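Local coordinates for protein vanadium-dependent haloperoxidase (Zobellia galactanivorans, PDB 4CIT) that probably catalyses the vanadate-dependent oxidation of iodide by hydrogen peroxide, as an iodide-oxidising member of the vanadium haloperoxidases, at residues A[236-242]-A[424-428]; A[337-341]-A[358-363]; A[217-222]-A[330-334]. All blocks are in the same frame, centred on the assembly; numbering follows the deposited sequence. Where two conformers were deposited one is given.

In the fold
Starting from the N terminus, the chain first passes 217-222, a loop, and then 236-242, on helix 235-253. Interaction 3 closes when 330-334, on helix 307-335, returns to that loop after 107 intervening residues. Interaction 2 opens and closes next, joining 337-341 to 358-363 across only 16 residues. Last, 424-428 reaches back to 236-242 and closes interaction 1 over 181 residues. Interaction 2 is therefore nested inside interaction 1, interactions 1 and 3 cross, and interactions 2 and 3 follow in series. Together they tie helices 235-253, 307-335, 340-347 and 426-446 around the vanadate pocket, where H424, R339 and K332 meet the ion.

Interaction 1. Residues A[236-242]-A[424-428]; sequences FYKELKE and HYRAA. With VO4 (vanadate ion), chain B; VO4 (vanadate ion), chain F; VO4 (vanadate ion), chain D.
E239 reaches from the flank of helix 235-253 to the amino end of helix 426-446 and accepts a hydrogen bond from a backbone N-H in its first turn. In this mainly helical PAP2-type haloperoxidase fold, the carboxylate atom E239 OE1 lies 3.0 Å from A427 N, with an N-H...O angle of 162°. Y425 holds the N-cap position, and the preceding amide, R426 N, donates instead to a water that in turn donates to E239 O and E242 OE1. A side chain of the neighbouring helix and one water thus satisfy two successive amides at the helix start; the negative carboxylate there probably also interacts well with the helix dipole.

One turn further along, E242 and R426 form a side-on salt bridge. R426 NE meets E242 OE1 at 2.9 Å and R426 NH2 meets E242 OE2 at 2.6 Å, one nitrogen to each oxygen, with the two flat groups only 5° from coplanar. The arginine chain stays extended until its bend at chi3 (-72°), which sets NE and NH2 along the carboxylate. R426 NH1 is held separately by E430.

Y425 fills the apolar side. F236 CE2 sits over one face of the Y425 ring, toward its rim, with F236 CZ 3.7 Å from Y425 CZ; the pairing is oblique. L240 CD1 sits at the ring edge, 3.9 Å from Y425 CE1. The phenol oxygen is anchored beyond this contact, on I338 O. On the far side of the 424-428 segment, H424 turns from helix 235-253 to the vanadate pocket: E363 holds its ND1, and H424 NE2 binds vanadium at 2.2 Å.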
loop_
_atom_site.group_PDB
_atom_site.type_symbol
_atom_site.label_atom_id
_atom_site.label_comp_id
_atom_site.label_asym_id
_atom_site.label_seq_id
_atom_site.Cartn_x
_atom_site.Cartn_y
_atom_site.Cartn_z
ATOM N N PHE A 236 -9.977 -26.065 -11.928
ATOM C CA PHE A 236 -9.042 -25.173 -12.564
ATOM C C PHE A 236 -9.545 -24.789 -13.953
ATOM O O PHE A 236 -9.607 -23.604 -14.350
ATOM C CB PHE A 236 -7.641 -25.741 -12.620
ATOM C CG PHE A 236 -6.619 -24.785 -13.215
ATOM C CD1 PHE A 236 -6.453 -24.745 -14.587
ATOM C CD2 PHE A 236 -5.961 -23.829 -12.440
ATOM C CE1 PHE A 236 -5.558 -23.870 -15.163
ATOM C CE2 PHE A 236 -5.100 -22.907 -13.011
ATOM C CZ PHE A 236 -4.891 -22.942 -14.394
ATOM N N TYR A 237 -9.970 -25.787 -14.699
ATOM C CA TYR A 237 -10.416 -25.550 -16.053
ATOM C C TYR A 237 -11.653 -24.667 -16.067
ATOM O O TYR A 237 -11.785 -23.765 -16.919
ATOM C CB TYR A 237 -10.656 -26.874 -16.799
ATOM C CG TYR A 237 -10.526 -26.680 -18.309
ATOM C CD1 TYR A 237 -9.271 -26.601 -18.889
ATOM C CD2 TYR A 237 -11.636 -26.569 -19.127
ATOM C CE1 TYR A 237 -9.101 -26.436 -20.246
ATOM C CE2 TYR A 237 -11.480 -26.397 -20.517
ATOM C CZ TYR A 237 -10.200 -26.336 -21.051
ATOM O OH TYR A 237 -9.996 -26.149 -22.408
ATOM N N LYS A 238 -12.570 -24.897 -15.142
ATOM C CA LYS A 238 -13.693 -24.024 -15.017
ATOM C C LYS A 238 -13.284 -22.590 -14.828
ATOM O O LYS A 238 -13.858 -21.684 -15.422
ATOM C CB LYS A 238 -14.701 -24.516 -13.977
ATOM C CG LYS A 238 -15.305 -25.834 -14.497
ATOM C CD LYS A 238 -16.447 -26.324 -13.621
ATOM C CE LYS A 238 -16.967 -27.677 -14.076
ATOM N NZ LYS A 238 -17.750 -28.245 -12.959
ATOM N N GLU A 239 -12.323 -22.379 -13.944
ATOM C CA GLU A 239 -11.901 -21.013 -13.688
ATOM C C GLU A 239 -11.132 -20.368 -14.863
ATOM O O GLU A 239 -11.299 -19.209 -15.118
ATOM C CB GLU A 239 -10.991 -21.007 -12.426
ATOM C CG GLU A 239 -11.849 -21.277 -11.219
ATOM C CD GLU A 239 -11.361 -20.722 -9.933
ATOM O OE1 GLU A 239 -10.310 -20.047 -9.891
ATOM O OE2 GLU A 239 -12.118 -20.968 -8.931
ATOM N N LEU A 240 -10.404 -21.161 -15.613
ATOM C CA LEU A 240 -9.658 -20.719 -16.801
ATOM C C LEU A 240 -10.635 -20.314 -17.864
ATOM O O LEU A 240 -10.536 -19.258 -18.519
ATOM C CB LEU A 240 -8.867 -21.943 -17.327
ATOM C CG LEU A 240 -8.036 -21.686 -18.555
ATOM C CD1 LEU A 240 -6.965 -20.701 -18.195
ATOM C CD2 LEU A 240 -7.432 -22.981 -19.079
ATOM N N LYS A 241 -11.674 -21.153 -18.004
ATOM C CA LYS A 241 -12.719 -20.886 -18.968
ATOM C C LYS A 241 -13.503 -19.630 -18.665
ATOM O O LYS A 241 -13.866 -18.890 -19.562
ATOM C CB LYS A 241 -13.655 -22.100 -19.109
ATOM C CG LYS A 241 -14.714 -22.001 -20.224
ATOM C CD LYS A 241 -15.880 -22.988 -20.105
ATOM C CE LYS A 241 -16.698 -23.080 -21.395
ATOM N NZ LYS A 241 -17.683 -21.974 -21.560
ATOM N N GLU A 242 -13.752 -19.346 -17.404
ATOM C CA GLU A 242 -14.340 -18.096 -16.979
ATOM C C GLU A 242 -13.517 -16.850 -17.419
ATOM O O GLU A 242 -14.039 -15.993 -17.949
ATOM C CB GLU A 242 -14.588 -18.131 -15.452
ATOM C CG GLU A 242 -15.221 -16.815 -15.041
ATOM C CD GLU A 242 -15.409 -16.554 -13.550
ATOM O OE1 GLU A 242 -14.834 -17.266 -12.708
ATOM O OE2 GLU A 242 -16.134 -15.543 -13.227
ATOM N N HIS A 424 -6.217 -12.602 -13.452
ATOM C CA HIS A 424 -6.467 -13.478 -12.283
ATOM C C HIS A 424 -7.615 -14.368 -12.506
ATOM O O HIS A 424 -8.639 -13.968 -13.058
ATOM C CB HIS A 424 -6.689 -12.664 -10.979
ATOM C CG HIS A 424 -5.422 -12.137 -10.355
ATOM N ND1 HIS A 424 -4.439 -12.937 -9.832
ATOM C CD2 HIS A 424 -4.956 -10.863 -10.251
ATOM C CE1 HIS A 424 -3.459 -12.176 -9.358
ATOM N NE2 HIS A 424 -3.742 -10.912 -9.612
ATOM N N TYR A 425 -7.531 -15.566 -11.941
ATOM C CA TYR A 425 -8.697 -16.463 -11.832
ATOM C C TYR A 425 -9.581 -16.068 -10.634
ATOM O O TYR A 425 -9.131 -15.416 -9.669
ATOM C CB TYR A 425 -8.236 -17.926 -11.599
ATOM C CG TYR A 425 -7.128 -18.439 -12.517
ATOM C CD1 TYR A 425 -7.359 -18.819 -13.784
ATOM C CD2 TYR A 425 -5.835 -18.446 -12.079
ATOM C CE1 TYR A 425 -6.309 -19.253 -14.647
ATOM C CE2 TYR A 425 -4.787 -18.893 -12.881
ATOM C CZ TYR A 425 -5.022 -19.273 -14.185
ATOM O OH TYR A 425 -3.900 -19.667 -14.894
ATOM N N ARG A 426 -10.800 -16.598 -10.599
ATOM C CA ARG A 426 -11.704 -16.345 -9.503
ATOM C C ARG A 426 -11.127 -16.624 -8.141
ATOM O O ARG A 426 -11.350 -15.813 -7.183
ATOM C CB ARG A 426 -13.061 -17.080 -9.733
ATOM C CG ARG A 426 -14.086 -16.948 -8.584
ATOM C CD ARG A 426 -15.309 -17.774 -8.952
ATOM N NE ARG A 426 -16.030 -17.100 -10.029
ATOM C CZ ARG A 426 -16.889 -16.092 -9.879
ATOM N NH1 ARG A 426 -17.242 -15.670 -8.661
ATOM N NH2 ARG A 426 -17.468 -15.526 -10.957
ATOM N N ALA A 427 -10.491 -17.775 -7.971
ATOM C CA ALA A 427 -9.975 -18.155 -6.619
ATOM C C ALA A 427 -8.992 -17.149 -6.066
ATOM O O ALA A 427 -9.066 -16.770 -4.864
ATOM C CB ALA A 427 -9.388 -19.523 -6.615
ATOM N N ALA A 428 -8.067 -16.660 -6.924
ATOM C CA ALA A 428 -7.059 -15.688 -6.472
ATOM C C ALA A 428 -7.706 -14.400 -5.998
ATOM O O ALA A 428 -7.268 -13.800 -5.010
ATOM C CB ALA A 428 -6.099 -15.382 -7.619
HETATM V V VO4 B . -2.481 -9.222 -9.162
HETATM O O4 VO4 F . -1.855 -9.255 -10.611
HETATM O O2 VO4 D . -4.087 -8.450 -8.611
HETATM O O HOH W 1 -12.002 -17.694 -12.925
#

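Interaction 2. Residues A[337-341]-A[358-363]. With VO4 (vanadate ion), chain F.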
loop_
_atom_site.group_PDB
_atom_site.type_symbol
_atom_site.label_atom_id
_atom_site.label_comp_id
_atom_site.label_asym_id
_atom_site.label_seq_id
_atom_site.Cartn_x
_atom_site.Cartn_y
_atom_site.Cartn_z
ATOM N N LEU A 337 1.825 -20.080 -9.140
ATOM C CA LEU A 337 0.815 -20.462 -10.132
ATOM C C LEU A 337 0.873 -19.691 -11.406
ATOM O O LEU A 337 0.932 -18.474 -11.418
ATOM C CB LEU A 337 -0.554 -20.315 -9.493
ATOM C CG LEU A 337 -1.724 -20.918 -10.291
ATOM C CD1 LEU A 337 -1.652 -22.456 -10.450
ATOM C CD2 LEU A 337 -3.060 -20.486 -9.626
ATOM N N ILE A 338 0.748 -20.431 -12.518
ATOM C CA ILE A 338 0.713 -19.872 -13.855
ATOM C C ILE A 338 -0.447 -18.903 -14.084
ATOM O O ILE A 338 -1.541 -19.101 -13.543
ATOM C CB ILE A 338 0.611 -21.103 -14.800
ATOM C CG1 ILE A 338 0.965 -20.750 -16.241
ATOM C CG2 ILE A 338 -0.745 -21.789 -14.650
ATOM C CD1 ILE A 338 1.357 -22.055 -17.013
ATOM N N ARG A 339 -0.202 -17.825 -14.847
ATOM C CA ARG A 339 -1.164 -16.838 -15.191
ATOM C C ARG A 339 -2.067 -17.298 -16.321
ATOM O O ARG A 339 -1.685 -18.149 -17.138
ATOM C CB ARG A 339 -0.452 -15.531 -15.573
ATOM C CG ARG A 339 0.221 -14.892 -14.412
ATOM C CD ARG A 339 -0.796 -14.067 -13.607
ATOM N NE ARG A 339 -0.102 -13.281 -12.565
ATOM C CZ ARG A 339 -0.579 -12.190 -11.997
ATOM N NH1 ARG A 339 -1.815 -11.761 -12.218
ATOM N NH2 ARG A 339 0.138 -11.585 -11.057
ATOM N N PRO A 340 -3.327 -16.787 -16.354
ATOM C CA PRO A 340 -4.316 -17.206 -17.301
ATOM C C PRO A 340 -3.893 -17.110 -18.790
ATOM O O PRO A 340 -4.155 -18.100 -19.541
ATOM C CB PRO A 340 -5.495 -16.265 -17.019
ATOM C CG PRO A 340 -5.380 -15.894 -15.624
ATOM C CD PRO A 340 -3.875 -15.796 -15.398
ATOM N N GLU A 341 -3.222 -16.025 -19.196
ATOM C CA GLU A 341 -2.850 -15.923 -20.619
ATOM C C GLU A 341 -1.948 -17.048 -21.080
ATOM O O GLU A 341 -2.052 -17.488 -22.243
ATOM C CB GLU A 341 -2.221 -14.568 -20.962
ATOM C CG GLU A 341 -0.855 -14.295 -20.399
ATOM C CD GLU A 341 -0.290 -13.021 -21.064
ATOM O OE1 GLU A 341 0.106 -13.013 -22.264
ATOM O OE2 GLU A 341 -0.376 -11.971 -20.447
ATOM N N THR A 358 -0.301 -8.665 -18.180
ATOM C CA THR A 358 -0.152 -9.491 -16.995
ATOM C C THR A 358 1.054 -9.030 -16.220
ATOM O O THR A 358 2.083 -8.850 -16.814
ATOM C CB THR A 358 0.010 -10.987 -17.394
ATOM O OG1 THR A 358 -1.145 -11.379 -18.199
ATOM C CG2 THR A 358 0.056 -11.806 -16.104
ATOM N N PRO A 359 0.903 -8.763 -14.915
ATOM C CA PRO A 359 2.027 -8.415 -14.117
ATOM C C PRO A 359 3.023 -9.502 -13.910
ATOM O O PRO A 359 2.690 -10.675 -13.887
ATOM C CB PRO A 359 1.391 -8.011 -12.803
ATOM C CG PRO A 359 -0.039 -7.716 -13.110
ATOM C CD PRO A 359 -0.330 -8.718 -14.145
ATOM N N PRO A 360 4.309 -9.131 -13.699
ATOM C CA PRO A 360 5.354 -10.113 -13.646
ATOM C C PRO A 360 5.573 -10.804 -12.330
ATOM O O PRO A 360 6.613 -10.661 -11.717
ATOM C CB PRO A 360 6.608 -9.299 -14.022
ATOM C CG PRO A 360 6.320 -7.945 -13.449
ATOM C CD PRO A 360 4.815 -7.741 -13.612
ATOM N N PHE A 361 4.615 -11.609 -11.900
ATOM C CA PHE A 361 4.708 -12.352 -10.684
ATOM C C PHE A 361 3.621 -13.408 -10.660
ATOM O O PHE A 361 2.607 -13.262 -11.438
ATOM C CB PHE A 361 4.727 -11.507 -9.401
ATOM C CG PHE A 361 3.852 -10.313 -9.419
ATOM C CD1 PHE A 361 2.520 -10.414 -9.099
ATOM C CD2 PHE A 361 4.380 -9.087 -9.727
ATOM C CE1 PHE A 361 1.705 -9.323 -9.042
ATOM C CE2 PHE A 361 3.596 -7.971 -9.723
ATOM C CZ PHE A 361 2.230 -8.079 -9.418
ATOM N N PRO A 362 3.792 -14.469 -9.851
ATOM C CA PRO A 362 2.815 -15.533 -9.830
ATOM C C PRO A 362 1.401 -15.080 -9.437
ATOM O O PRO A 362 1.179 -13.999 -8.871
ATOM C CB PRO A 362 3.371 -16.526 -8.822
ATOM C CG PRO A 362 4.827 -16.298 -8.915
ATOM C CD PRO A 362 4.938 -14.839 -9.024
ATOM N N GLU A 363 0.462 -15.918 -9.757
ATOM C CA GLU A 363 -0.972 -15.591 -9.791
ATOM C C GLU A 363 -1.735 -15.576 -8.445
ATOM O O GLU A 363 -2.680 -14.756 -8.297
ATOM C CB GLU A 363 -1.657 -16.472 -10.796
ATOM C CG GLU A 363 -3.031 -15.999 -11.192
ATOM C CD GLU A 363 -4.134 -16.349 -10.275
ATOM O OE1 GLU A 363 -4.059 -17.362 -9.521
ATOM O OE2 GLU A 363 -5.159 -15.636 -10.374
HETATM O O4 VO4 F . -1.855 -9.255 -10.611
HETATM O O HOH W 2 -3.202 -13.382 -17.815
HETATM O O HOH W 3 0.478 -9.602 -20.889
#
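R339 fixes its guanidinium to the backbone of the 358-363 loop by bringing two nitrogens to one atom, F361 O. R339 NE is 2.9 Å from F361 O and approaches almost end-on, the C=O...N angle being 164°, whereas R339 NH2, 3.0 Å from F361 O, comes from above the carbonyl plane. The carbonyl oxygen itself lies in the plane of the guanidinium. A bend at chi2 (-83°) swings the arginine chain into this position, its middle passing T358, whose CG2 is 3.5 Å from R339 CD. P359 CD and E363 CA lie over opposite faces of the guanidinium, each toward its rim, and probably limit its rotation.

NH1 and NH2 each also direct an N-H to the vanadate. The oxygen O4 accepts from R339 NH1 at 3.0 Å and from R339 NH2 at 3.1 Å, lying at the edge of the group and in its plane; NH1 is also bonded to I423 O. The F361 ring flanks NH2, and P359 CG touches the same vanadate oxygen. P360, the centre of an inverse gamma turn, shapes this part of the loop.

At one end, E363 N donates to L337 O (3.1 Å), and E363 bends at chi2 (-82°), which carries OE2 to the backbone N of Y425 as well as to H424. At the other, two waters bridge E341 and T358. The contact joins the N-terminal end of helix 340-347 to the loop leading into helix 367-383, with K332 and Y333 of helix 307-335 packed against F361 and P362.

Interaction 3. Residues A[217-222]-A[330-334]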
loop_
_atom_site.group_PDB
_atom_site.type_symbol
_atom_site.label_atom_id
_atom_site.label_comp_id
_atom_site.label_asym_id
_atom_site.label_seq_id
_atom_site.Cartn_x
_atom_site.Cartn_y
_atom_site.Cartn_z
ATOM N N ALA A 217 5.233 -14.326 8.542
ATOM C CA ALA A 217 4.752 -14.018 7.184
ATOM C C ALA A 217 3.571 -14.861 6.733
ATOM O O ALA A 217 2.744 -14.423 5.965
ATOM C CB ALA A 217 5.892 -14.099 6.185
ATOM N N ALA A 218 3.592 -16.133 7.109
ATOM C CA ALA A 218 2.566 -17.101 6.783
ATOM C C ALA A 218 1.323 -17.170 7.653
ATOM O O ALA A 218 0.486 -18.044 7.423
ATOM C CB ALA A 218 3.195 -18.542 6.699
ATOM N N GLN A 219 1.104 -16.213 8.529
ATOM C CA GLN A 219 0.032 -16.252 9.479
ATOM C C GLN A 219 -1.354 -16.346 8.816
ATOM O O GLN A 219 -2.308 -16.928 9.391
ATOM C CB GLN A 219 0.143 -15.070 10.420
ATOM C CG GLN A 219 -0.889 -15.103 11.556
ATOM C CD GLN A 219 -0.754 -13.948 12.464
ATOM O OE1 GLN A 219 0.219 -13.225 12.404
ATOM N NE2 GLN A 219 -1.778 -13.722 13.287
ATOM N N PHE A 220 -1.486 -15.711 7.668
ATOM C CA PHE A 220 -2.716 -15.716 6.947
ATOM C C PHE A 220 -2.657 -16.487 5.643
ATOM O O PHE A 220 -3.413 -16.184 4.672
ATOM C CB PHE A 220 -3.158 -14.235 6.773
ATOM C CG PHE A 220 -3.612 -13.656 8.089
ATOM C CD1 PHE A 220 -4.852 -13.971 8.621
ATOM C CD2 PHE A 220 -2.722 -12.889 8.836
ATOM C CE1 PHE A 220 -5.215 -13.488 9.896
ATOM C CE2 PHE A 220 -3.046 -12.457 10.108
ATOM C CZ PHE A 220 -4.290 -12.771 10.632
ATOM N N LYS A 221 -1.851 -17.510 5.599
ATOM C CA LYS A 221 -1.772 -18.409 4.424
ATOM C C LYS A 221 -3.228 -18.886 4.114
ATOM O O LYS A 221 -3.854 -19.425 5.032
ATOM C CB LYS A 221 -0.985 -19.640 4.806
ATOM C CG LYS A 221 -0.937 -20.715 3.738
ATOM C CD LYS A 221 0.142 -21.760 4.057
ATOM C CE LYS A 221 -0.209 -22.686 5.192
ATOM N NZ LYS A 221 -1.514 -23.340 4.952
ATOM N N PRO A 222 -3.647 -18.807 2.834
ATOM C CA PRO A 222 -4.986 -19.193 2.471
ATOM C C PRO A 222 -5.039 -20.691 2.166
ATOM O O PRO A 222 -4.027 -21.392 2.147
ATOM C CB PRO A 222 -5.278 -18.393 1.250
ATOM C CG PRO A 222 -4.001 -18.152 0.585
ATOM C CD PRO A 222 -3.028 -18.048 1.759
ATOM N N ASP A 330 4.061 -14.043 0.177
ATOM C CA ASP A 330 4.268 -15.349 0.819
ATOM C C ASP A 330 3.496 -16.439 0.068
ATOM O O ASP A 330 4.037 -17.519 -0.288
ATOM C CB ASP A 330 3.867 -15.333 2.349
ATOM C CG ASP A 330 4.108 -16.627 3.030
ATOM O OD1 ASP A 330 5.329 -17.011 3.079
ATOM O OD2 ASP A 330 3.132 -17.342 3.373
ATOM N N GLU A 331 2.212 -16.175 -0.175
ATOM C CA GLU A 331 1.434 -17.161 -0.874
ATOM C C GLU A 331 1.811 -17.242 -2.354
ATOM O O GLU A 331 1.851 -18.370 -2.971
ATOM C CB GLU A 331 -0.053 -16.840 -0.785
ATOM C CG GLU A 331 -0.974 -17.858 -1.476
ATOM C CD GLU A 331 -0.708 -19.275 -1.067
ATOM O OE1 GLU A 331 -0.296 -19.559 0.074
ATOM O OE2 GLU A 331 -0.839 -20.188 -1.939
ATOM N N LYS A 332 2.072 -16.096 -2.957
ATOM C CA LYS A 332 2.373 -16.151 -4.409
ATOM C C LYS A 332 3.500 -17.139 -4.731
ATOM O O LYS A 332 3.453 -17.840 -5.758
ATOM C CB LYS A 332 2.737 -14.760 -5.000
ATOM C CG LYS A 332 1.579 -13.832 -5.179
ATOM C CD LYS A 332 1.927 -12.430 -5.734
ATOM C CE LYS A 332 0.737 -11.598 -6.115
ATOM N NZ LYS A 332 -0.183 -12.260 -7.090
ATOM N N TYR A 333 4.570 -17.051 -3.945
ATOM C CA TYR A 333 5.771 -17.821 -4.162
ATOM C C TYR A 333 5.713 -19.204 -3.498
ATOM O O TYR A 333 6.494 -20.049 -3.826
ATOM C CB TYR A 333 7.067 -16.984 -3.923
ATOM C CG TYR A 333 7.263 -15.980 -4.958
ATOM C CD1 TYR A 333 7.894 -16.261 -6.158
ATOM C CD2 TYR A 333 6.803 -14.681 -4.782
ATOM C CE1 TYR A 333 8.033 -15.333 -7.139
ATOM C CE2 TYR A 333 6.926 -13.750 -5.766
ATOM C CZ TYR A 333 7.561 -14.043 -6.982
ATOM O OH TYR A 333 7.763 -13.071 -7.923
ATOM N N ARG A 334 4.705 -19.478 -2.686
ATOM C CA ARG A 334 4.401 -20.836 -2.224
ATOM C C ARG A 334 3.707 -21.595 -3.330
ATOM O O ARG A 334 4.134 -22.699 -3.690
ATOM C CB ARG A 334 3.577 -20.815 -0.940
ATOM C CG ARG A 334 2.956 -22.159 -0.506
ATOM C CD ARG A 334 2.083 -22.154 0.744
ATOM N NE ARG A 334 2.860 -21.637 1.837
ATOM C CZ ARG A 334 2.797 -20.392 2.289
ATOM N NH1 ARG A 334 1.889 -19.495 1.869
ATOM N NH2 ARG A 334 3.637 -20.059 3.242
#
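K221 lays its aliphatic chain over one face of the R334 guanidinium, fastening the type I beta turn from A218 to K221 onto helix 307-335. K221 CB stands 4.1 Å from R334 NH1 and K221 CG 3.6 Å from the same nitrogen, with E331 OE1 also near CG. K221 CD makes the closest fit, 3.5 Å from R334 CZ and centred above the flat group. Bends at chi3 (73°) and chi4 (54°) then turn CE and NZ aside; K221 NZ stays 5.6 Å from R334 NE.

Beneath the lysine, R334 is locked within its own helix. Both of its terminal nitrogens bond D330 OD2, R334 NH2 at 2.8 Å, and R334 NH1 also reaches E331 OE1 at 2.8 Å. N207 holds the other oxygen of D330. The loop adds A218 CB beside D330 OD2, and P222 CG packs 3.7 Å from E331 CG, while helix 426-446 touches the same proline. On another side of this helix segment, K332 hydrogen-bonds the vanadate.

The salt-bridge network thus pairs charges along the helix, and the loop meets it mostly through carbon atoms, so the contact probably rests mainly on shape and van der Waals packing, with long-range charge effects possible.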